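5' nucleotidase family protein (Staphylococcus aureus subsp. aureus, PDB 4Q7F) belongs to the 5'-nucleotidase family and pairs a two-metal calcineurin-like phosphoesterase domain with a C-terminal 5'-nucleotidase domain. Local coordinates at residues G71-G76 with N109-Y114; P129-N134 with V157-L162. All coordinates share one frame; numbering follows the deposited sequence.

Contact 1: residues G71-G76 with N109-Y114. With MG (magnesium ion), chain B; MN (manganese (II) ion), chain C; 3D1 ((2R,3S,5R)-5-(6-amino-9H-purin-9-yl)-tetrahydro-2-(hydroxymethyl)furan-3-ol), chain D.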
loop_
_atom_site.group_PDB
_atom_site.type_symbol
_atom_site.label_atom_id
_atom_site.label_comp_id
_atom_site.label_asym_id
_atom_site.label_seq_id
_atom_site.Cartn_x
_atom_site.Cartn_y
_atom_site.Cartn_z
ATOM N N GLY A 71 -11.217 -0.732 0.837
ATOM C CA GLY A 71 -9.989 -1.437 1.228
ATOM C C GLY A 71 -8.780 -0.629 1.653
ATOM O O GLY A 71 -8.663 0.558 1.370
ATOM N N ASP A 72 -7.863 -1.316 2.325
ATOM C CA ASP A 72 -6.637 -0.706 2.851
ATOM C C ASP A 72 -7.008 0.317 3.888
ATOM O O ASP A 72 -6.613 1.492 3.808
ATOM C CB ASP A 72 -5.733 -0.124 1.751
ATOM C CG ASP A 72 -4.830 -1.182 1.111
ATOM O OD1 ASP A 72 -4.973 -2.385 1.451
ATOM O OD2 ASP A 72 -3.988 -0.811 0.262
ATOM N N PHE A 73 -7.755 -0.148 4.877
ATOM C CA PHE A 73 -8.218 0.695 5.960
ATOM C C PHE A 73 -7.636 0.334 7.321
ATOM O O PHE A 73 -7.728 1.111 8.264
ATOM C CB PHE A 73 -9.754 0.627 6.083
ATOM C CG PHE A 73 -10.292 -0.720 6.512
ATOM C CD1 PHE A 73 -10.456 -1.023 7.857
ATOM C CD2 PHE A 73 -10.642 -1.672 5.577
ATOM C CE1 PHE A 73 -10.944 -2.240 8.246
ATOM C CE2 PHE A 73 -11.156 -2.885 5.961
ATOM C CZ PHE A 73 -11.298 -3.178 7.301
ATOM N N LEU A 74 -7.013 -0.817 7.430
ATOM C CA LEU A 74 -6.558 -1.301 8.739
ATOM C C LEU A 74 -5.090 -1.063 9.029
ATOM O O LEU A 74 -4.651 -1.189 10.164
ATOM C CB LEU A 74 -6.923 -2.786 8.820
ATOM C CG LEU A 74 -6.856 -3.535 10.134
ATOM C CD1 LEU A 74 -7.754 -2.894 11.179
ATOM C CD2 LEU A 74 -7.282 -4.973 9.848
ATOM N N GLN A 75 -4.333 -0.696 8.007
ATOM C CA GLN A 75 -2.898 -0.446 8.143
ATOM C C GLN A 75 -2.509 0.779 7.330
ATOM O O GLN A 75 -3.157 1.108 6.335
ATOM C CB GLN A 75 -2.121 -1.667 7.623
ATOM C CG GLN A 75 -0.589 -1.596 7.729
ATOM C CD GLN A 75 0.075 -0.749 6.647
ATOM O OE1 GLN A 75 -0.493 -0.512 5.575
ATOM N NE2 GLN A 75 1.297 -0.298 6.921
ATOM N N GLY A 76 -1.454 1.468 7.756
ATOM C CA GLY A 76 -0.938 2.545 6.964
ATOM C C GLY A 76 -0.334 3.693 7.703
ATOM O O GLY A 76 0.746 4.116 7.382
ATOM N N ASN A 109 -5.143 -5.514 0.409
ATOM C CA ASN A 109 -4.052 -6.367 0.820
ATOM C C ASN A 109 -3.499 -6.084 2.214
ATOM O O ASN A 109 -3.077 -7.009 2.909
ATOM C CB ASN A 109 -2.894 -6.339 -0.201
ATOM C CG ASN A 109 -2.364 -4.939 -0.447
ATOM O OD1 ASN A 109 -3.061 -4.091 -1.010
ATOM N ND2 ASN A 109 -1.107 -4.712 -0.090
ATOM N N HIS A 110 -3.474 -4.821 2.611
ATOM C CA HIS A 110 -2.954 -4.425 3.922
ATOM C C HIS A 110 -3.819 -4.837 5.098
ATOM O O HIS A 110 -3.380 -4.774 6.248
ATOM C CB HIS A 110 -2.588 -2.927 3.928
ATOM C CG HIS A 110 -1.476 -2.604 2.987
ATOM N ND1 HIS A 110 -0.164 -2.899 3.277
ATOM C CD2 HIS A 110 -1.474 -2.076 1.738
ATOM C CE1 HIS A 110 0.603 -2.542 2.263
ATOM N NE2 HIS A 110 -0.171 -2.064 1.305
ATOM N N GLU A 111 -5.049 -5.272 4.822
ATOM C CA GLU A 111 -5.886 -5.831 5.881
ATOM C C GLU A 111 -5.318 -7.108 6.484
ATOM O O GLU A 111 -5.743 -7.523 7.563
ATOM C CB GLU A 111 -7.309 -6.090 5.393
ATOM C CG GLU A 111 -8.261 -4.958 5.745
ATOM C CD GLU A 111 -8.021 -3.722 4.917
ATOM O OE1 GLU A 111 -7.389 -2.789 5.441
ATOM O OE2 GLU A 111 -8.429 -3.707 3.744
ATOM N N PHE A 112 -4.362 -7.738 5.783
ATOM C CA PHE A 112 -3.721 -8.956 6.260
ATOM C C PHE A 112 -2.384 -8.713 6.995
ATOM O O PHE A 112 -1.867 -9.623 7.637
ATOM C CB PHE A 112 -3.503 -9.912 5.066
ATOM C CG PHE A 112 -4.791 -10.336 4.395
ATOM C CD1 PHE A 112 -5.486 -11.464 4.837
ATOM C CD2 PHE A 112 -5.328 -9.591 3.338
ATOM C CE1 PHE A 112 -6.669 -11.858 4.230
ATOM C CE2 PHE A 112 -6.529 -9.968 2.741
ATOM C CZ PHE A 112 -7.184 -11.117 3.171
ATOM N N ASN A 113 -1.850 -7.487 6.910
ATOM C CA ASN A 113 -0.554 -7.123 7.488
ATOM C C ASN A 113 -0.341 -7.465 8.949
ATOM O O ASN A 113 0.791 -7.589 9.366
ATOM C CB ASN A 113 -0.291 -5.599 7.373
ATOM C CG ASN A 113 0.169 -5.145 5.983
ATOM O OD1 ASN A 113 0.490 -3.962 5.809
ATOM N ND2 ASN A 113 0.243 -6.058 5.015
ATOM N N TYR A 114 -1.405 -7.552 9.737
ATOM C CA TYR A 114 -1.255 -7.831 11.163
ATOM C C TYR A 114 -1.753 -9.207 11.572
ATOM O O TYR A 114 -1.949 -9.468 12.761
ATOM C CB TYR A 114 -2.005 -6.770 11.975
ATOM C CG TYR A 114 -1.532 -5.346 11.746
ATOM C CD1 TYR A 114 -0.262 -4.948 12.133
ATOM C CD2 TYR A 114 -2.370 -4.398 11.167
ATOM C CE1 TYR A 114 0.170 -3.652 11.942
ATOM C CE2 TYR A 114 -1.954 -3.093 10.972
ATOM C CZ TYR A 114 -0.690 -2.720 11.364
ATOM O OH TYR A 114 -0.280 -1.412 11.177
HETATM MG MG MG B . -3.647 -2.007 -1.653
HETATM MN MN MN C . -3.242 1.102 -0.447
HETATM O "O5'" 3D1 D . 1.790 -3.229 -4.758
HETATM C "C5'" 3D1 D . 2.596 -3.247 -3.584
HETATM C "C4'" 3D1 D . 1.760 -2.924 -2.356
HETATM O "O4'" 3D1 D . 2.567 -3.228 -1.228
HETATM C "C1'" 3D1 D . 2.940 -2.048 -0.510
HETATM N N9 3D1 D . 4.374 -2.145 -0.121
HETATM C C4 3D1 D . 4.756 -2.772 0.983
HETATM N N3 3D1 D . 4.091 -3.423 1.964
HETATM C C2 3D1 D . 4.761 -3.978 2.991
HETATM N N1 3D1 D . 6.117 -3.931 3.098
HETATM C C6 3D1 D . 6.898 -3.313 2.183
HETATM N N6 3D1 D . 8.252 -3.293 2.327
HETATM C C5 3D1 D . 6.226 -2.690 1.022
HETATM N N7 3D1 D . 6.598 -1.998 -0.074
HETATM C C8 3D1 D . 5.475 -1.681 -0.769
HETATM C "C2'" 3D1 D . 2.551 -0.865 -1.384
HETATM C "C3'" 3D1 D . 1.395 -1.457 -2.170
HETATM O "O3'" 3D1 D . 0.197 -1.343 -1.374
HETATM O O HOH W 1 0.563 1.176 9.900
HETATM O O HOH W 2 -2.213 -0.214 -1.974
HETATM O O HOH W 3 -0.862 0.744 -0.041
#

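Contact 2: residues P129-N134 with V157-L162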
loop_
_atom_site.group_PDB
_atom_site.type_symbol
_atom_site.label_atom_id
_atom_site.label_comp_id
_atom_site.label_asym_id
_atom_site.label_seq_id
_atom_site.Cartn_x
_atom_site.Cartn_y
_atom_site.Cartn_z
ATOM N N PRO A 129 -21.190 -5.088 6.400
ATOM C CA PRO A 129 -20.476 -6.200 5.797
ATOM C C PRO A 129 -19.299 -5.818 4.929
ATOM O O PRO A 129 -19.302 -4.771 4.289
ATOM C CB PRO A 129 -21.531 -6.854 4.902
ATOM C CG PRO A 129 -22.458 -5.757 4.562
ATOM C CD PRO A 129 -22.539 -4.933 5.827
ATOM N N VAL A 130 -18.301 -6.691 4.907
ATOM C CA VAL A 130 -17.139 -6.512 4.040
ATOM C C VAL A 130 -17.280 -7.589 2.968
ATOM O O VAL A 130 -17.365 -8.777 3.279
ATOM C CB VAL A 130 -15.822 -6.592 4.821
ATOM C CG1 VAL A 130 -14.630 -6.644 3.861
ATOM C CG2 VAL A 130 -15.699 -5.387 5.744
ATOM N N LEU A 131 -17.331 -7.167 1.705
ATOM C CA LEU A 131 -17.603 -8.094 0.613
ATOM C C LEU A 131 -16.329 -8.488 -0.121
ATOM O O LEU A 131 -15.615 -7.623 -0.614
ATOM C CB LEU A 131 -18.593 -7.460 -0.365
ATOM C CG LEU A 131 -19.959 -7.073 0.238
ATOM C CD1 LEU A 131 -20.766 -6.287 -0.787
ATOM C CD2 LEU A 131 -20.736 -8.294 0.698
ATOM N N CYS A 132 -16.049 -9.790 -0.156
ATOM C CA CYS A 132 -14.865 -10.322 -0.875
ATOM C C CYS A 132 -15.220 -11.672 -1.470
ATOM O O CYS A 132 -15.245 -12.682 -0.766
ATOM C CB CYS A 132 -13.676 -10.457 0.052
ATOM S SG CYS A 132 -12.204 -11.033 -0.828
ATOM N N ALA A 133 -15.487 -11.694 -2.772
ATOM C CA ALA A 133 -15.887 -12.931 -3.443
ATOM C C ALA A 133 -14.744 -13.821 -3.960
ATOM O O ALA A 133 -14.965 -14.994 -4.312
ATOM C CB ALA A 133 -16.835 -12.592 -4.592
ATOM N N ASN A 134 -13.520 -13.310 -3.975
ATOM C CA ASN A 134 -12.428 -14.094 -4.548
ATOM C C ASN A 134 -11.298 -14.545 -3.615
ATOM O O ASN A 134 -10.253 -15.023 -4.079
ATOM C CB ASN A 134 -11.866 -13.352 -5.760
ATOM C CG ASN A 134 -11.132 -12.090 -5.385
ATOM O OD1 ASN A 134 -11.518 -11.394 -4.461
ATOM N ND2 ASN A 134 -10.053 -11.799 -6.100
ATOM N N VAL A 157 -30.053 -3.448 -7.484
ATOM C CA VAL A 157 -28.627 -3.219 -7.624
ATOM C C VAL A 157 -27.901 -4.432 -7.057
ATOM O O VAL A 157 -28.257 -4.918 -5.989
ATOM C CB VAL A 157 -28.158 -1.985 -6.831
ATOM C CG1 VAL A 157 -26.653 -1.805 -6.996
ATOM C CG2 VAL A 157 -28.912 -0.752 -7.283
ATOM N N GLY A 158 -26.879 -4.904 -7.773
ATOM C CA GLY A 158 -26.065 -6.024 -7.339
ATOM C C GLY A 158 -24.636 -5.545 -7.158
ATOM O O GLY A 158 -24.080 -4.888 -8.043
ATOM N N VAL A 159 -24.051 -5.850 -6.007
ATOM C CA VAL A 159 -22.702 -5.412 -5.712
ATOM C C VAL A 159 -21.794 -6.601 -5.467
ATOM O O VAL A 159 -22.127 -7.511 -4.712
ATOM C CB VAL A 159 -22.648 -4.508 -4.462
ATOM C CG1 VAL A 159 -21.237 -3.972 -4.265
ATOM C CG2 VAL A 159 -23.611 -3.354 -4.598
ATOM N N ILE A 160 -20.648 -6.606 -6.125
ATOM C CA ILE A 160 -19.690 -7.662 -5.906
ATOM C C ILE A 160 -18.363 -7.050 -5.473
ATOM O O ILE A 160 -17.878 -6.112 -6.104
ATOM C CB ILE A 160 -19.502 -8.562 -7.149
ATOM C CG1 ILE A 160 -18.506 -9.680 -6.832
ATOM C CG2 ILE A 160 -19.028 -7.765 -8.360
ATOM C CD1 ILE A 160 -18.426 -10.752 -7.914
ATOM N N GLY A 161 -17.808 -7.582 -4.379
ATOM C CA GLY A 161 -16.522 -7.152 -3.836
ATOM C C GLY A 161 -15.405 -8.105 -4.240
ATOM O O GLY A 161 -15.527 -9.325 -4.132
ATOM N N LEU A 162 -14.310 -7.535 -4.709
ATOM C CA LEU A 162 -13.166 -8.296 -5.181
ATOM C C LEU A 162 -11.889 -7.662 -4.709
ATOM O O LEU A 162 -11.830 -6.443 -4.493
ATOM C CB LEU A 162 -13.173 -8.344 -6.704
ATOM C CG LEU A 162 -14.322 -9.151 -7.298
ATOM C CD1 LEU A 162 -14.573 -8.825 -8.768
ATOM C CD2 LEU A 162 -14.077 -10.634 -7.077
#

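Contact 1: residues G71-G76 with N109-Y114
E111 reaches from the 109-114 loop into the backbone of 71-76. Its CB points past the other loop, and the chain then bends at chi2. E111 CG lies 3.6 Å from F73 CE2. CD follows above the same ring, and the carboxylate stacks on one ring face, the two planes 20° apart. At the tip, E111 OE1 accepts from two backbone donors, F73 N at 2.7 Å and L74 N at 2.8 Å, both on the same face of the carboxylate plane. OE2 turns its syn lone pair to D72 N and also takes a hydrogen bond from G108 N. One carboxylate thus holds the backbone N-H groups of D72, F73 and L74, three in a row in the loop.

D72 answers in the other direction. Its OD1 accepts from H110 N, on the syn side but 30° out of the carboxylate plane. D72 OD2 bridges the two metals, 2.2 Å from manganese and 2.3 Å from magnesium. N109 adds OD1 to magnesium. The H110 ring is fixed at both nitrogens. ND1 donates to N113 OD1 almost in the ring plane, at 170°. NE2 shares a hydrogen bond with O3' of the ligand 3D1. Q75 lays its CG against N113 OD1 and against the Y114 hydroxyl, and water 1 joins that hydroxyl to G76 N.

D27, H29 and H249 complete the protein ligands of manganese, and H207 and H247 those of magnesium. An aspartate bridging two metals, followed by an Asn-His pair, is the signature of the calcineurin-like metallophosphoesterase site.

Contact 2: residues P129-N134 with V157-L162
The loop part 131-134 runs at 47° to 159-162 of the strand, comes nearest where C132 meets G161, and is tied to it by one backbone hydrogen bond, A133 N to G161 O. Strand 155-163 belongs to the six-stranded mixed sheet of the calcineurin-like phosphoesterase domain. On the loop, P129 and L131 bond through their backbones to G105, in edge strand 104-105 of the five-stranded sheet. The contact therefore lies where the two sheets of the domain approach each other.

A133 N lies 2.7 Å from G161 O, and the bond is nearly straight (171°). Two CA-H...O contacts flank it, from G161 CA to L131 O at 3.4 Å and from C132 CA to G161 O. G161 has no side chain, and L131 O sits just where a CB would project. This lets the two backbones come close.

L131 and A133 both point toward the strand. The L131 side chain runs back along it, and L131 CD1 meets V159 CG1 at 4.2 Å. A133 CB rests on I160 CG1 at 4.0 Å and also touches L162 CD2. I160 reaches it because CG1 is anti to the backbone N (chi1 -178°). Helix 184-198 closes over this patch, with I187 against A133 and Y191 and M195 against I160.

N134 ends the loop with its amide beside L162. Its polar end is held mainly outside the two segments, where ND2 donates to the carbonyls of T163 and H182. The N134 and L162 side chains cross at about a right angle, with L162 CD2 3.7 Å from N134 CG.

Both contacts belong to the calcineurin-like phosphoesterase domain and follow each other along the chain, contact 1 closing before contact 2 opens. Helix 116-125 leads from 109-114 toward 129-134. The contact centres are about 17 Å apart, and their nearest atoms come to about 5 Å without touching. Contact 1 lies at the active site, with both metals and the ligand 3D1 on it. Contact 2 is set back from that site: the C132 side chain is about 12 Å from magnesium. Contact 1 joins two loops that follow strands of the five-stranded sheet, whereas contact 2 brings a loop onto a strand of the six-stranded sheet.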